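Imelysin (Bacteroides ovatus ATCC 8483, PDB 3OYV) probably takes part in bacterial iron uptake as an imelysin-like, metal-binding outer-membrane protein, perhaps with peptidase activity. Local coordinates at residues H120-D124 with R279-E283; Y125-Y130 with A171-Q176; I132-Y137 with I164-I168. All coordinates share one frame; numbering follows the deposited sequence. Where two conformers were deposited one is given.

Interaction 1 (H120-D124 with R279-E283)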
loop_
_atom_site.group_PDB
_atom_site.type_symbol
_atom_site.label_atom_id
_atom_site.label_comp_id
_atom_site.label_asym_id
_atom_site.label_seq_id
_atom_site.Cartn_x
_atom_site.Cartn_y
_atom_site.Cartn_z
ATOM N N HIS A 120 1.660 2.312 13.024
ATOM C CA HIS A 120 2.477 2.200 11.814
ATOM C C HIS A 120 2.166 3.280 10.770
ATOM O O HIS A 120 2.731 3.281 9.677
ATOM C CB HIS A 120 2.257 0.757 11.295
ATOM C CG HIS A 120 2.878 0.457 9.976
ATOM N ND1 HIS A 120 4.243 0.371 9.802
ATOM C CD2 HIS A 120 2.320 0.169 8.785
ATOM C CE1 HIS A 120 4.494 0.092 8.532
ATOM N NE2 HIS A 120 3.338 -0.060 7.900
ATOM N N SER A 121 1.243 4.196 11.058
ATOM C CA SER A 121 0.800 5.163 10.034
ATOM C C SER A 121 1.959 5.978 9.453
ATOM O O SER A 121 2.036 6.143 8.252
ATOM C CB SER A 121 -0.311 6.110 10.558
ATOM O OG SER A 121 0.120 6.945 11.593
ATOM N N ARG A 122 2.828 6.526 10.306
ATOM C CA ARG A 122 3.951 7.302 9.785
ATOM C C ARG A 122 4.761 6.501 8.763
ATOM O O ARG A 122 5.077 6.982 7.696
ATOM C CB ARG A 122 4.873 7.772 10.914
ATOM C CG ARG A 122 4.302 8.923 11.731
ATOM C CD ARG A 122 4.996 9.111 13.074
ATOM N NE ARG A 122 6.433 9.365 12.911
ATOM C CZ ARG A 122 7.399 8.457 12.981
ATOM N NH1 ARG A 122 7.152 7.193 13.278
ATOM N NH2 ARG A 122 8.670 8.823 12.751
ATOM N N ASP A 123 5.126 5.280 9.143
ATOM C CA ASP A 123 5.975 4.475 8.295
ATOM C C ASP A 123 5.253 4.044 7.019
ATOM O O ASP A 123 5.840 4.025 5.948
ATOM C CB ASP A 123 6.523 3.279 9.080
ATOM C CG ASP A 123 7.592 3.650 10.096
ATOM O OD1 ASP A 123 8.159 4.757 9.996
ATOM O OD2 ASP A 123 7.855 2.794 10.976
ATOM N N ASP A 124 3.961 3.717 7.140
ATOM C CA ASP A 124 3.108 3.395 6.013
ATOM C C ASP A 124 3.142 4.540 4.999
ATOM O O ASP A 124 3.478 4.361 3.825
ATOM C CB ASP A 124 1.714 3.152 6.604
ATOM C CG ASP A 124 0.612 2.942 5.587
ATOM O OD1 ASP A 124 0.801 2.984 4.359
ATOM O OD2 ASP A 124 -0.539 2.697 6.057
ATOM N N ARG A 279 3.803 -5.688 4.524
ATOM C CA ARG A 279 3.304 -4.342 4.262
ATOM C C ARG A 279 4.277 -3.493 3.471
ATOM O O ARG A 279 3.849 -2.624 2.730
ATOM C CB ARG A 279 2.944 -3.646 5.561
ATOM C CG ARG A 279 1.598 -4.095 6.144
ATOM C CD ARG A 279 0.427 -3.682 5.276
ATOM N NE ARG A 279 0.307 -2.236 5.163
ATOM C CZ ARG A 279 -0.717 -1.606 4.615
ATOM N NH1 ARG A 279 -1.695 -2.281 4.040
ATOM N NH2 ARG A 279 -0.772 -0.282 4.631
ATOM N N GLU A 280 5.575 -3.728 3.633
ATOM C CA GLU A 280 6.539 -2.842 2.990
ATOM C C GLU A 280 6.434 -2.812 1.462
ATOM O O GLU A 280 6.290 -1.720 0.908
ATOM C CB GLU A 280 7.953 -3.151 3.438
ATOM C CG GLU A 280 8.924 -2.064 2.977
ATOM C CD GLU A 280 10.309 -2.249 3.524
ATOM O OE1 GLU A 280 10.569 -3.306 4.135
ATOM O OE2 GLU A 280 11.128 -1.327 3.336
ATOM N N PRO A 281 6.468 -3.977 0.768
ATOM C CA PRO A 281 6.309 -3.892 -0.672
ATOM C C PRO A 281 4.914 -3.393 -1.063
ATOM O O PRO A 281 4.779 -2.679 -2.077
ATOM C CB PRO A 281 6.573 -5.320 -1.151
ATOM C CG PRO A 281 6.321 -6.159 0.054
ATOM C CD PRO A 281 6.797 -5.355 1.185
ATOM N N TRP A 282 3.883 -3.717 -0.283
ATOM C CA TRP A 282 2.554 -3.176 -0.573
ATOM C C TRP A 282 2.558 -1.643 -0.542
ATOM O O TRP A 282 2.161 -0.965 -1.484
ATOM C CB TRP A 282 1.490 -3.674 0.417
ATOM C CG TRP A 282 0.195 -2.981 0.135
ATOM C CD1 TRP A 282 -0.340 -1.951 0.838
ATOM C CD2 TRP A 282 -0.676 -3.217 -0.982
ATOM N NE1 TRP A 282 -1.492 -1.529 0.234
ATOM C CE2 TRP A 282 -1.719 -2.270 -0.897
ATOM C CE3 TRP A 282 -0.656 -4.084 -2.067
ATOM C CZ2 TRP A 282 -2.754 -2.223 -1.824
ATOM C CZ3 TRP A 282 -1.702 -4.048 -2.971
ATOM C CH2 TRP A 282 -2.718 -3.108 -2.860
ATOM N N GLU A 283 3.095 -1.106 0.549
ATOM C CA GLU A 283 3.082 0.349 0.744
ATOM C C GLU A 283 3.972 1.023 -0.315
ATOM O O GLU A 283 3.646 2.112 -0.824
ATOM C CB GLU A 283 3.513 0.649 2.177
ATOM C CG GLU A 283 2.548 0.150 3.214
ATOM C CD GLU A 283 3.076 0.059 4.633
ATOM O OE1 GLU A 283 4.311 0.079 4.837
ATOM O OE2 GLU A 283 2.198 -0.144 5.523
#
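His-120 and Glu-283 approach from opposite directions: ring atom NE2 donates to OE2 of the carboxylate over 2.6 Å, on the syn lone pair of that oxygen, with an N-H...O angle of 145°. OE2 lies at the ring edge, and ring and carboxylate are only 21° from coplanar. The same oxygen takes a second bond from within its own helix, since Arg-279 NE reaches Glu-283 OE2 at 2.8 Å, coming from above the carboxylate plane. Arg-279 manages this because its chain is bent at chi2 and chi3. Its NH2 then forms a salt bridge with Asp-124 OD2 (3.3 Å), whose carboxylate is stacked on that of Glu-283, with Asp-124 OD1 3.6 Å from Glu-283 OE2. The guanidinium probably offsets the repulsion of the two acids in this salt-bridge network, which joins the start of helix 121-137 to the end of helix 265-283. An unidentified molecule, probably from the crystallisation liquor, is hydrogen-bonded to Arg-279 NH2 and may mark a pocket. Further out, Ser-115 OG holds Asp-124 OD2, Asp-303 pairs with Arg-279 NH1, and Asn-127 ND2 fixes Glu-283 OE1. Trp-282 lays CD1 against one guanidinium face.

Interaction 2 (Y125-Y130 with A171-Q176)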
loop_
_atom_site.group_PDB
_atom_site.type_symbol
_atom_site.label_atom_id
_atom_site.label_comp_id
_atom_site.label_asym_id
_atom_site.label_seq_id
_atom_site.Cartn_x
_atom_site.Cartn_y
_atom_site.Cartn_z
ATOM N N TYR A 125 2.806 5.738 5.467
ATOM C CA TYR A 125 2.634 6.860 4.545
ATOM C C TYR A 125 3.978 7.274 3.950
ATOM O O TYR A 125 4.043 7.690 2.789
ATOM C CB TYR A 125 1.941 8.061 5.199
ATOM C CG TYR A 125 0.660 7.776 5.980
ATOM C CD1 TYR A 125 -0.078 6.592 5.817
ATOM C CD2 TYR A 125 0.209 8.709 6.905
ATOM C CE1 TYR A 125 -1.201 6.338 6.597
ATOM C CE2 TYR A 125 -0.905 8.466 7.670
ATOM C CZ TYR A 125 -1.619 7.286 7.515
ATOM O OH TYR A 125 -2.709 7.077 8.356
ATOM N N THR A 126 5.040 7.151 4.745
ATOM C CA THR A 126 6.392 7.417 4.266
ATOM C C THR A 126 6.762 6.430 3.154
ATOM O O THR A 126 7.304 6.826 2.112
ATOM C CB THR A 126 7.414 7.359 5.405
ATOM O OG1 THR A 126 7.050 8.285 6.417
ATOM C CG2 THR A 126 8.821 7.700 4.939
ATOM N N ASN A 127 6.443 5.143 3.358
ATOM C CA ASN A 127 6.661 4.144 2.297
ATOM C C ASN A 127 5.895 4.460 1.038
ATOM O O ASN A 127 6.385 4.241 -0.065
ATOM C CB ASN A 127 6.301 2.741 2.797
ATOM C CG ASN A 127 7.370 2.136 3.677
ATOM O OD1 ASN A 127 8.525 2.570 3.674
ATOM N ND2 ASN A 127 6.986 1.127 4.462
ATOM N N ASN A 128 4.695 5.017 1.185
ATOM C CA ASN A 128 3.943 5.450 0.024
ATOM C C ASN A 128 4.721 6.529 -0.770
ATOM O O ASN A 128 4.722 6.549 -1.999
ATOM C CB ASN A 128 2.566 6.031 0.382
ATOM C CG ASN A 128 1.597 5.052 1.079
ATOM O OD1 ASN A 128 0.677 5.535 1.738
ATOM N ND2 ASN A 128 1.780 3.735 0.951
ATOM N N ILE A 129 5.368 7.434 -0.048
ATOM C CA ILE A 129 6.185 8.460 -0.713
ATOM C C ILE A 129 7.429 7.815 -1.359
ATOM O O ILE A 129 7.828 8.193 -2.461
ATOM C CB ILE A 129 6.556 9.611 0.238
ATOM C CG1 ILE A 129 5.297 10.296 0.808
ATOM C CG2 ILE A 129 7.459 10.605 -0.483
ATOM C CD1 ILE A 129 4.310 10.788 -0.197
ATOM N N TYR A 130 8.025 6.826 -0.689
ATOM C CA TYR A 130 9.129 6.105 -1.308
ATOM C C TYR A 130 8.721 5.358 -2.560
ATOM O O TYR A 130 9.556 5.153 -3.421
ATOM C CB TYR A 130 9.809 5.169 -0.311
ATOM C CG TYR A 130 10.590 5.895 0.753
ATOM C CD1 TYR A 130 11.294 7.054 0.446
ATOM C CD2 TYR A 130 10.639 5.425 2.059
ATOM C CE1 TYR A 130 12.019 7.731 1.407
ATOM C CE2 TYR A 130 11.377 6.101 3.037
ATOM C CZ TYR A 130 12.053 7.243 2.686
ATOM O OH TYR A 130 12.781 7.917 3.643
ATOM N N ALA A 171 8.635 15.570 1.553
ATOM C CA ALA A 171 7.403 14.904 2.000
ATOM C C ALA A 171 7.714 13.711 2.903
ATOM O O ALA A 171 7.086 13.545 3.959
ATOM C CB ALA A 171 6.536 14.516 0.811
ATOM N N ALA A 172 8.646 12.854 2.501
ATOM C CA ALA A 172 9.015 11.727 3.336
ATOM C C ALA A 172 9.504 12.165 4.716
ATOM O O ALA A 172 9.090 11.641 5.758
ATOM C CB ALA A 172 10.040 10.827 2.633
ATOM N N LYS A 173 10.389 13.152 4.751
ATOM C CA LYS A 173 10.926 13.600 6.025
ATOM C C LYS A 173 9.836 14.306 6.846
ATOM O O LYS A 173 9.830 14.175 8.058
ATOM C CB LYS A 173 12.149 14.506 5.805
ATOM C CG LYS A 173 12.852 14.972 7.079
ATOM C CD LYS A 173 13.353 13.828 7.961
ATOM C CE LYS A 173 14.519 14.271 8.878
ATOM N NZ LYS A 173 14.238 15.503 9.670
ATOM N N ALA A 174 8.944 15.049 6.208
ATOM C CA ALA A 174 7.863 15.712 6.968
ATOM C C ALA A 174 6.943 14.686 7.654
ATOM O O ALA A 174 6.558 14.860 8.812
ATOM C CB ALA A 174 7.050 16.612 6.079
ATOM N N ILE A 175 6.645 13.583 6.971
ATOM C CA ILE A 175 5.802 12.545 7.596
ATOM C C ILE A 175 6.559 11.918 8.761
ATOM O O ILE A 175 6.006 11.717 9.847
ATOM C CB ILE A 175 5.374 11.512 6.568
ATOM C CG1 ILE A 175 4.457 12.142 5.506
ATOM C CG2 ILE A 175 4.661 10.325 7.291
ATOM C CD1 ILE A 175 4.331 11.313 4.221
ATOM N N GLN A 176 7.841 11.614 8.570
ATOM C CA GLN A 176 8.636 11.052 9.659
ATOM C C GLN A 176 8.782 11.981 10.859
ATOM O O GLN A 176 8.926 11.513 11.977
ATOM C CB GLN A 176 10.026 10.624 9.156
ATOM C CG GLN A 176 9.959 9.386 8.262
ATOM C CD GLN A 176 9.693 8.146 9.060
ATOM O OE1 GLN A 176 10.442 7.812 9.984
ATOM N NE2 GLN A 176 8.581 7.476 8.769
#
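Two neighbouring helices of an all-helical bundle, 121-137 and 158-177, run side by side here in opposite directions, their segment axes 8.9 Å apart and 174° from parallel. The small Ala-172 lets the backbones close in on Thr-126, with 5.1 Å between the CA atoms of the two. On one flank Gln-176 bends at chi2 (-74°), which brings its amide across the threonine, and NE2 donates to Thr-126 OG1 over 2.9 Å in an almost straight bond (173°) lying in the amide plane. That hydroxyl is also bonded to Arg-122 O, and Gln-176 NE2 to Asp-123 OD1, so the polar pair is gripped from the preceding turn as well. Ile-175 CG2 presses on Thr-126 OG1 at 3.3 Å. On the inner flank Ile-175 CD1 meets Ile-129 CG1 at 3.7 Å, and Ile-129 CG2 rests on the Ala-172 methyl, which Tyr-130 CE1 reaches from the Thr-126 side. A leucine in place of Gln-176 would probably leave both Thr-126 OG1 and Asp-123 OD1 without their amide donor. The arrangement is typical of an antiparallel helix pair inside a helical bundle, here flanked by helices 71-102 and 189-214.

Interaction 3 (I132-Y137 with I164-I168)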
loop_
_atom_site.group_PDB
_atom_site.type_symbol
_atom_site.label_atom_id
_atom_site.label_comp_id
_atom_site.label_asym_id
_atom_site.label_seq_id
_atom_site.Cartn_x
_atom_site.Cartn_y
_atom_site.Cartn_z
ATOM N N ILE A 132 6.862 6.718 -4.819
ATOM C CA ILE A 132 7.090 7.773 -5.808
ATOM C C ILE A 132 8.598 7.894 -6.127
ATOM O O ILE A 132 8.990 7.985 -7.305
ATOM C CB ILE A 132 6.575 9.147 -5.304
ATOM C CG1 ILE A 132 5.075 9.084 -5.041
ATOM C CG2 ILE A 132 6.945 10.254 -6.297
ATOM C CD1 ILE A 132 4.539 10.371 -4.356
ATOM N N ARG A 133 9.427 7.902 -5.091
ATOM C CA ARG A 133 10.863 7.903 -5.293
ATOM C C ARG A 133 11.287 6.775 -6.224
ATOM O O ARG A 133 12.019 6.998 -7.184
ATOM C CB ARG A 133 11.579 7.775 -3.966
ATOM C CG ARG A 133 13.091 7.865 -4.110
ATOM C CD ARG A 133 13.782 7.202 -2.955
ATOM N NE ARG A 133 13.444 5.782 -2.840
ATOM C CZ ARG A 133 13.863 5.004 -1.866
ATOM N NH1 ARG A 133 14.658 5.506 -0.907
ATOM N NH2 ARG A 133 13.502 3.726 -1.822
ATOM N N ASN A 134 10.840 5.560 -5.925
ATOM C CA ASN A 134 11.207 4.413 -6.752
ATOM C C ASN A 134 10.791 4.587 -8.194
ATOM O O ASN A 134 11.564 4.301 -9.113
ATOM C CB ASN A 134 10.624 3.133 -6.176
ATOM C CG ASN A 134 11.232 2.748 -4.837
ATOM O OD1 ASN A 134 12.195 3.378 -4.355
ATOM N ND2 ASN A 134 10.683 1.710 -4.216
ATOM N N ALA A 135 9.577 5.069 -8.420
ATOM C CA ALA A 135 9.080 5.291 -9.775
ATOM C C ALA A 135 9.956 6.296 -10.509
ATOM O O ALA A 135 10.275 6.090 -11.676
ATOM C CB ALA A 135 7.606 5.785 -9.776
ATOM N N TYR A 136 10.307 7.386 -9.840
ATOM C CA TYR A 136 11.067 8.476 -10.454
ATOM C C TYR A 136 12.537 8.090 -10.717
ATOM O O TYR A 136 13.134 8.519 -11.714
ATOM C CB TYR A 136 10.939 9.738 -9.586
ATOM C CG TYR A 136 11.510 10.984 -10.242
ATOM C CD1 TYR A 136 10.950 11.480 -11.413
ATOM C CD2 TYR A 136 12.572 11.672 -9.656
ATOM C CE1 TYR A 136 11.462 12.636 -12.026
ATOM C CE2 TYR A 136 13.092 12.813 -10.267
ATOM C CZ TYR A 136 12.545 13.282 -11.435
ATOM O OH TYR A 136 13.068 14.388 -12.086
ATOM N N TYR A 137 13.078 7.275 -9.820
ATOM C CA TYR A 137 14.499 6.862 -9.860
ATOM C C TYR A 137 14.743 5.588 -10.678
ATOM O O TYR A 137 15.891 5.256 -10.995
ATOM C CB TYR A 137 15.019 6.625 -8.453
ATOM C CG TYR A 137 15.317 7.846 -7.584
ATOM C CD1 TYR A 137 14.877 9.113 -7.914
ATOM C CD2 TYR A 137 16.048 7.711 -6.398
ATOM C CE1 TYR A 137 15.192 10.219 -7.077
ATOM C CE2 TYR A 137 16.369 8.796 -5.597
ATOM C CZ TYR A 137 15.919 10.051 -5.920
ATOM O OH TYR A 137 16.215 11.146 -5.105
ATOM N N ILE A 164 12.149 18.236 -8.043
ATOM C CA ILE A 164 11.312 17.045 -7.825
ATOM C C ILE A 164 11.947 16.167 -6.757
ATOM O O ILE A 164 11.278 15.716 -5.817
ATOM C CB ILE A 164 11.096 16.295 -9.156
ATOM C CG1 ILE A 164 10.284 17.137 -10.134
ATOM C CG2 ILE A 164 10.429 14.871 -8.930
ATOM C CD1 ILE A 164 10.422 16.680 -11.585
ATOM N N LYS A 165 13.235 15.892 -6.871
ATOM C CA LYS A 165 13.918 15.069 -5.894
ATOM C C LYS A 165 13.815 15.645 -4.489
ATOM O O LYS A 165 13.583 14.927 -3.513
ATOM C CB LYS A 165 15.383 14.847 -6.288
ATOM C CG LYS A 165 15.571 14.026 -7.557
ATOM C CD LYS A 165 17.032 13.488 -7.723
ATOM C CE LYS A 165 18.006 14.611 -8.004
ATOM N NZ LYS A 165 19.405 14.115 -8.202
ATOM N N ASN A 166 14.010 16.953 -4.399
ATOM C CA ASN A 166 13.854 17.655 -3.119
ATOM C C ASN A 166 12.439 17.547 -2.538
ATOM O O ASN A 166 12.270 17.399 -1.323
ATOM C CB ASN A 166 14.236 19.147 -3.267
ATOM C CG ASN A 166 15.729 19.346 -3.462
ATOM O OD1 ASN A 166 16.519 18.429 -3.217
ATOM N ND2 ASN A 166 16.133 20.584 -3.788
ATOM N N ALA A 167 11.451 17.664 -3.405
ATOM C CA ALA A 167 10.040 17.575 -2.968
ATOM C C ALA A 167 9.672 16.180 -2.479
ATOM O O ALA A 167 8.913 16.042 -1.497
ATOM C CB ALA A 167 9.108 18.012 -4.032
ATOM N N ILE A 168 10.197 15.147 -3.127
ATOM C CA ILE A 168 9.980 13.785 -2.653
ATOM C C ILE A 168 10.592 13.603 -1.275
ATOM O O ILE A 168 9.954 13.128 -0.318
ATOM C CB ILE A 168 10.577 12.761 -3.646
ATOM C CG1 ILE A 168 9.816 12.823 -4.950
ATOM C CG2 ILE A 168 10.551 11.350 -3.041
ATOM C CD1 ILE A 168 10.503 12.052 -6.106
HETATM O O HOH W 1 14.134 12.120 -3.547
#
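Ile-164 lies over one face of the Tyr-136 ring, offset toward the rim, its CG2 methyl 3.7 Å from the ring centroid and 15° off the normal, a clear CH-pi contact. The ring gets there because CG of Tyr-136 stands anti to the backbone N (chi1 -171°), which swings it across towards helix 158-177. Lys-165 CG comes up to the ring edge near its plane, 3.9 Å from CE2 of Tyr-136. Beside it, Ile-168 pushes CD1 to within 4.0 Å of Ile-132 CG2 and lays CG2 against CB of Arg-133. This is the tight half of the contact, backed by helix 189-214 behind Ile-164 and by helices 71-102 and 189-214 around Ile-132. The Tyr-136 hydroxyl ends on Asp-161 OD1, so its polar tip is satisfied in this buried setting.

The other half is partly exposed and wetter. Tyr-137 crosses the aliphatic chain of Lys-165 at about a right angle, its OH 3.6 Å from CD of the lysine, and a water ties Tyr-137 OH (2.8 Å) to the backbone O of Lys-165. The segment axes stay 10.7 Å apart and cross at -160°, a wide spacing that accommodates the bulky tyrosine. Between these two segments cohesion is therefore mainly apolar, shape fit and CH-pi, with solvent supplying the polar link at the margin.

In the fold
All three interactions use helix 121-137, which carries them in sequence from its start to its end. Interactions 2 and 3 lie on the same helix pair, 121-137 with 158-177, their centres 11 Å apart, and they touch where Ile-129 CG2 packs on Ile-168 O. Interaction 1 joins helix 121-137 to helix 265-283. Its centre is 10 Å from that of interaction 2, which it touches through a probable hydrogen bond of Arg-122 NH2 to Gln-176 O; interaction 3 lies 17 Å away between centres, without touching. Along the chain they nest, 3 inside 2 inside 1, so the antiparallel pair lies within the long loop closed by interaction 1. Helix 121-137 thus links a helical bundle to the polar cluster near the chain's centre.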